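Side-chain contacts in GTPase-activating protein BEM3 (Saccharomyces cerevisiae S288C, PDB 6FSF), which acts as a GTPase-activating protein for CDC42 and, less efficiently, RHO1, and binds phosphatidylinositol 3-phosphate, this chain being its tandem PX-PH region: residues A[72-77]-A[108-113]; A[157-162]-A[224-229]. All coordinates share one frame; numbering follows the deposited sequence.

Contact 1 (A[72-77]-A[108-113]); sequences PDLPLP and FSVPEF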
loop_
_atom_site.group_PDB
_atom_site.type_symbol
_atom_site.label_atom_id
_atom_site.label_comp_id
_atom_site.label_asym_id
_atom_site.label_seq_id
_atom_site.Cartn_x
_atom_site.Cartn_y
_atom_site.Cartn_z
ATOM N N PRO A 72 -23.804 15.626 5.258
ATOM C CA PRO A 72 -23.218 16.195 6.482
ATOM C C PRO A 72 -23.718 15.530 7.752
ATOM O O PRO A 72 -22.979 15.487 8.743
ATOM C CB PRO A 72 -23.636 17.677 6.426
ATOM C CG PRO A 72 -24.122 17.913 5.025
ATOM C CD PRO A 72 -24.670 16.597 4.570
ATOM N N ASP A 73 -24.943 15.003 7.758
ATOM C CA ASP A 73 -25.547 14.502 8.986
ATOM C C ASP A 73 -25.130 13.082 9.345
ATOM O O ASP A 73 -25.459 12.625 10.445
ATOM C CB ASP A 73 -27.071 14.558 8.885
ATOM C CG ASP A 73 -27.607 15.965 8.998
ATOM O OD1 ASP A 73 -26.896 16.833 9.541
ATOM O OD2 ASP A 73 -28.749 16.196 8.553
ATOM N N LEU A 74 -24.446 12.372 8.465
ATOM C CA LEU A 74 -24.117 11.014 8.863
ATOM C C LEU A 74 -22.630 10.906 9.195
ATOM O O LEU A 74 -21.797 11.516 8.514
ATOM C CB LEU A 74 -24.497 10.006 7.764
ATOM C CG LEU A 74 -23.534 9.191 6.901
ATOM C CD1 LEU A 74 -24.348 8.169 6.122
ATOM C CD2 LEU A 74 -22.738 10.059 5.942
ATOM N N PRO A 75 -22.278 10.198 10.267
ATOM C CA PRO A 75 -20.867 10.114 10.666
ATOM C C PRO A 75 -20.032 9.369 9.636
ATOM O O PRO A 75 -20.451 8.345 9.090
ATOM C CB PRO A 75 -20.916 9.360 12.001
ATOM C CG PRO A 75 -22.237 8.639 11.986
ATOM C CD PRO A 75 -23.171 9.522 11.222
ATOM N N LEU A 76 -18.839 9.894 9.377
ATOM C CA LEU A 76 -17.917 9.358 8.388
ATOM C C LEU A 76 -16.519 9.248 8.978
ATOM O O LEU A 76 -16.127 10.069 9.813
ATOM C CB LEU A 76 -17.878 10.250 7.136
ATOM C CG LEU A 76 -19.144 10.247 6.271
ATOM C CD1 LEU A 76 -19.205 11.478 5.384
ATOM C CD2 LEU A 76 -19.214 8.982 5.430
ATOM N N PRO A 77 -15.740 8.252 8.558
ATOM C CA PRO A 77 -14.397 8.075 9.125
ATOM C C PRO A 77 -13.447 9.171 8.664
ATOM O O PRO A 77 -13.753 9.989 7.797
ATOM C CB PRO A 77 -13.965 6.704 8.601
ATOM C CG PRO A 77 -14.748 6.523 7.341
ATOM C CD PRO A 77 -16.071 7.199 7.582
ATOM N N PHE A 108 -17.851 1.423 2.939
ATOM C CA PHE A 108 -18.689 0.385 2.358
ATOM C C PHE A 108 -19.494 -0.386 3.399
ATOM O O PHE A 108 -20.114 -1.399 3.053
ATOM C CB PHE A 108 -17.827 -0.577 1.533
ATOM C CG PHE A 108 -17.233 0.050 0.302
ATOM C CD1 PHE A 108 -15.931 0.522 0.306
ATOM C CD2 PHE A 108 -17.986 0.188 -0.853
ATOM C CE1 PHE A 108 -15.384 1.111 -0.827
ATOM C CE2 PHE A 108 -17.447 0.774 -1.988
ATOM C CZ PHE A 108 -16.145 1.238 -1.977
ATOM N N SER A 109 -19.500 0.069 4.651
ATOM C CA SER A 109 -20.346 -0.509 5.685
ATOM C C SER A 109 -21.545 0.360 6.029
ATOM O O SER A 109 -22.424 -0.091 6.773
ATOM C CB SER A 109 -19.532 -0.771 6.961
ATOM O OG SER A 109 -18.526 -1.739 6.722
ATOM N N VAL A 110 -21.598 1.585 5.517
ATOM C CA VAL A 110 -22.770 2.437 5.740
ATOM C C VAL A 110 -23.987 1.801 5.080
ATOM O O VAL A 110 -23.905 1.387 3.906
ATOM C CB VAL A 110 -22.514 3.851 5.192
ATOM C CG1 VAL A 110 -23.769 4.699 5.308
ATOM C CG2 VAL A 110 -21.356 4.502 5.933
ATOM N N PRO A 111 -25.122 1.678 5.781
ATOM C CA PRO A 111 -26.271 0.970 5.186
ATOM C C PRO A 111 -26.801 1.628 3.924
ATOM O O PRO A 111 -27.008 0.944 2.911
ATOM C CB PRO A 111 -27.311 0.983 6.314
ATOM C CG PRO A 111 -26.518 1.176 7.566
ATOM C CD PRO A 111 -25.352 2.034 7.191
ATOM N N GLU A 112 -27.024 2.942 3.946
ATOM C CA GLU A 112 -27.609 3.621 2.797
ATOM C C GLU A 112 -26.951 4.977 2.586
ATOM O O GLU A 112 -26.762 5.737 3.542
ATOM C CB GLU A 112 -29.123 3.786 2.978
ATOM C CG GLU A 112 -29.893 3.911 1.670
ATOM C CD GLU A 112 -31.389 4.039 1.879
ATOM O OE1 GLU A 112 -31.801 4.379 3.007
ATOM O OE2 GLU A 112 -32.155 3.797 0.920
ATOM N N PHE A 113 -26.601 5.262 1.332
ATOM C CA PHE A 113 -26.181 6.565 0.845
ATOM C C PHE A 113 -27.273 7.162 -0.034
ATOM O O PHE A 113 -28.061 6.424 -0.632
ATOM C CB PHE A 113 -24.887 6.484 0.023
ATOM C CG PHE A 113 -23.644 6.324 0.847
ATOM C CD1 PHE A 113 -23.163 7.375 1.610
ATOM C CD2 PHE A 113 -22.941 5.133 0.836
ATOM C CE1 PHE A 113 -22.012 7.233 2.362
ATOM C CE2 PHE A 113 -21.790 4.984 1.585
ATOM C CZ PHE A 113 -21.325 6.036 2.348
#
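Leu74 and Val110 reach toward each other tip to tip across two loops of the PX domain. Residues 72-77 begin the proline-rich linker that follows helix 57-70, a feature of the PX fold, and residues 108-113 turn the chain from helix 90-107 into helix 115-125. The linker runs extended from Leu74 to Pro77, and Pro75 and Pro77 restrict its backbone. Leu74 points at the opposing loop, while Leu76 packs on Ile107 of helix 90-107.

The Leu74 side chain leaves CB with chi1 at 111°, well away from a staggered position. CB points at the other loop but is still 5.9 Å from Val110 CG1, and at CG the chain forks. The CD2 branch turns back to its own segment, packing 3.6 Å from CG of Leu76. The CD1 branch continues the chain outward, and its methyl closes on Val110 CG1 at 3.6 Å. Beyond that, CD1 has a looser approach to the carbonyl O of Glu112, at 4.3 Å, where no hydrogen bond is possible.

Valine suits the receiving position because its branched CB offers two methyls in different directions. With CG1 anti to the backbone N (chi1 175°), that methyl meets Leu74 and also sits over one face of the Phe113 ring, 4.1 Å above its plane and displaced toward the rim. Phe113 extends the apolar patch to Ile121 of helix 115-125. The contact is small, burying 145 Å² near the surface, and its close side-chain contact is between methyls. The other methyl of Val110, CG2, rests 3.9 Å from CZ of Phe113.

Contact 2 (A[157-162]-A[224-229]); sequences STWRVR and YICTET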
loop_
_atom_site.group_PDB
_atom_site.type_symbol
_atom_site.label_atom_id
_atom_site.label_comp_id
_atom_site.label_asym_id
_atom_site.label_seq_id
_atom_site.Cartn_x
_atom_site.Cartn_y
_atom_site.Cartn_z
ATOM N N SER A 157 20.781 9.903 5.315
ATOM C CA SER A 157 20.259 8.544 5.164
ATOM C C SER A 157 18.737 8.634 5.012
ATOM O O SER A 157 17.977 8.406 5.956
ATOM C CB SER A 157 20.659 7.655 6.345
ATOM O OG SER A 157 22.068 7.561 6.456
ATOM N N THR A 158 18.294 8.968 3.807
ATOM C CA THR A 158 16.876 9.024 3.495
ATOM C C THR A 158 16.403 7.690 2.923
ATOM O O THR A 158 17.195 6.856 2.480
ATOM C CB THR A 158 16.583 10.153 2.502
ATOM O OG1 THR A 158 17.425 10.009 1.348
ATOM C CG2 THR A 158 16.838 11.509 3.145
ATOM N N TRP A 159 15.092 7.491 2.957
ATOM C CA TRP A 159 14.459 6.303 2.405
ATOM C C TRP A 159 14.015 6.558 0.970
ATOM O O TRP A 159 13.681 7.684 0.592
ATOM C CB TRP A 159 13.257 5.873 3.253
ATOM C CG TRP A 159 13.610 5.551 4.674
ATOM C CD1 TRP A 159 13.574 6.400 5.741
ATOM C CD2 TRP A 159 14.061 4.289 5.181
ATOM N NE1 TRP A 159 13.973 5.746 6.882
ATOM C CE2 TRP A 159 14.278 4.448 6.565
ATOM C CE3 TRP A 159 14.300 3.038 4.600
ATOM C CZ2 TRP A 159 14.721 3.406 7.376
ATOM C CZ3 TRP A 159 14.741 2.004 5.409
ATOM C CH2 TRP A 159 14.948 2.195 6.782
ATOM N N ARG A 160 14.018 5.492 0.172
ATOM C CA ARG A 160 13.621 5.556 -1.227
ATOM C C ARG A 160 12.841 4.297 -1.585
ATOM O O ARG A 160 13.158 3.204 -1.107
ATOM C CB ARG A 160 14.837 5.709 -2.149
ATOM C CG ARG A 160 15.946 4.697 -1.874
ATOM C CD ARG A 160 17.123 4.868 -2.825
ATOM N NE ARG A 160 17.778 6.162 -2.684
ATOM C CZ ARG A 160 18.739 6.599 -3.492
ATOM N NH1 ARG A 160 19.287 7.792 -3.297
ATOM N NH2 ARG A 160 19.150 5.843 -4.501
ATOM N N VAL A 161 11.825 4.458 -2.428
ATOM C CA VAL A 161 10.976 3.345 -2.842
ATOM C C VAL A 161 11.727 2.488 -3.851
ATOM O O VAL A 161 12.279 2.999 -4.832
ATOM C CB VAL A 161 9.652 3.862 -3.429
ATOM C CG1 VAL A 161 8.771 2.700 -3.860
ATOM C CG2 VAL A 161 8.936 4.748 -2.419
ATOM N N ARG A 162 11.746 1.179 -3.614
ATOM C CA ARG A 162 12.351 0.221 -4.525
ATOM C C ARG A 162 11.385 -0.929 -4.757
ATOM O O ARG A 162 10.552 -1.242 -3.904
ATOM C CB ARG A 162 13.677 -0.328 -3.977
ATOM C CG ARG A 162 14.826 0.661 -4.015
ATOM C CD ARG A 162 15.245 0.945 -5.445
ATOM N NE ARG A 162 15.153 2.364 -5.768
ATOM C CZ ARG A 162 16.161 3.221 -5.649
ATOM N NH1 ARG A 162 17.341 2.802 -5.214
ATOM N NH2 ARG A 162 15.989 4.498 -5.965
ATOM N N TYR A 224 19.589 -1.345 4.253
ATOM C CA TYR A 224 18.463 -1.376 5.180
ATOM C C TYR A 224 17.168 -1.387 4.375
ATOM O O TYR A 224 16.931 -0.488 3.560
ATOM C CB TYR A 224 18.509 -0.183 6.132
ATOM C CG TYR A 224 19.757 -0.154 6.985
ATOM C CD1 TYR A 224 19.773 -0.729 8.249
ATOM C CD2 TYR A 224 20.927 0.435 6.518
ATOM C CE1 TYR A 224 20.916 -0.710 9.029
ATOM C CE2 TYR A 224 22.073 0.457 7.290
ATOM C CZ TYR A 224 22.062 -0.116 8.545
ATOM O OH TYR A 224 23.200 -0.096 9.318
ATOM N N ILE A 225 16.341 -2.408 4.593
ATOM C CA ILE A 225 15.143 -2.639 3.797
ATOM C C ILE A 225 13.959 -2.833 4.734
ATOM O O ILE A 225 14.040 -3.611 5.691
ATOM C CB ILE A 225 15.308 -3.861 2.872
ATOM C CG1 ILE A 225 16.481 -3.645 1.913
ATOM C CG2 ILE A 225 14.024 -4.129 2.106
ATOM C CD1 ILE A 225 16.994 -4.917 1.280
ATOM N N CYS A 226 12.864 -2.132 4.455
ATOM C CA CYS A 226 11.637 -2.245 5.225
ATOM C C CYS A 226 10.479 -2.597 4.301
ATOM O O CYS A 226 10.449 -2.192 3.135
ATOM C CB CYS A 226 11.324 -0.943 5.972
ATOM S SG CYS A 226 12.568 -0.447 7.181
ATOM N N THR A 227 9.532 -3.364 4.829
ATOM C CA THR A 227 8.299 -3.678 4.126
ATOM C C THR A 227 7.168 -2.795 4.640
ATOM O O THR A 227 7.287 -2.115 5.660
ATOM C CB THR A 227 7.938 -5.158 4.288
ATOM O OG1 THR A 227 8.030 -5.533 5.669
ATOM C CG2 THR A 227 8.868 -6.034 3.462
ATOM N N GLU A 228 6.050 -2.813 3.914
ATOM C CA GLU A 228 4.912 -1.988 4.298
ATOM C C GLU A 228 4.158 -2.563 5.490
ATOM O O GLU A 228 3.529 -1.809 6.241
ATOM C CB GLU A 228 3.967 -1.809 3.110
ATOM C CG GLU A 228 4.571 -1.012 1.969
ATOM C CD GLU A 228 3.567 -0.712 0.878
ATOM O OE1 GLU A 228 3.590 -1.402 -0.163
ATOM O OE2 GLU A 228 2.746 0.209 1.069
ATOM N N THR A 229 4.208 -3.879 5.682
ATOM C CA THR A 229 3.547 -4.533 6.800
ATOM C C THR A 229 4.526 -5.473 7.489
ATOM O O THR A 229 5.555 -5.858 6.926
ATOM C CB THR A 229 2.307 -5.323 6.352
ATOM O OG1 THR A 229 2.708 -6.403 5.498
ATOM C CG2 THR A 229 1.337 -4.422 5.600
#
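Trp159 brings the far end of its indole, CZ3 and CH2, up to Cys226 and the backbone of Tyr224, two strands away in the antiparallel sheet of the PH domain. Strand 142-148 runs between strands 160-167 and 221-226, so the backbones stay apart, with 9.1 Å between CA of Trp159 and CA of Ile225, and a large side chain is needed to span the gap.

The tight part is a sulfur-aromatic contact. Cys226 SG lies 3.6 Å from CH2 of Trp159 and 4.3 Å from the centroid of the six-membered ring. It approaches obliquely, 46° off the ring normal. The CB of Cys226 points at segment 157-162, and cysteine suits the place because its side chain is short and its polarisable sulfur is already at van der Waals distance from both CH2 and CZ3. The ring also passes close to Tyr224, with CZ3 3.8 Å from the carbonyl O. At its other end, the indole's NE1 is hydrogen-bonded to Phe201 O, which should restrict rotation of the ring.

Packing is slacker toward Tyr224: its CB is 4.3 Å from Trp159 CH2, and the phenol leads away to a cation-pi contact with Arg148. Trp159 and Tyr224 are only partly buried, whereas Cys226 is buried.

Ile225 points away from Trp159, to the other face of the sheet, where it meets Leu145. On the Trp159 face, Arg148 of strand 142-148 touches the indole, and Pro90, at the start of PX helix 90-107, packs on both Trp159 and Cys226, placing the contact where the two domains meet.

How the contacts relate
The two contacts belong to different domains, contact 1 to the PX domain and contact 2 to the PH domain, and lie on opposite sides of the chain's centre. Their centres are 35 Å apart and their nearest atoms about 18 Å, so neither touches the other. Helix 90-107 connects them: its start abuts contact 2, while its end leads directly into 108-113 of contact 1. Contact 1 thus joins loops at the outer end of this helix, and contact 2 lies by its inner end. Neither includes a bound ligand; both are structural packing.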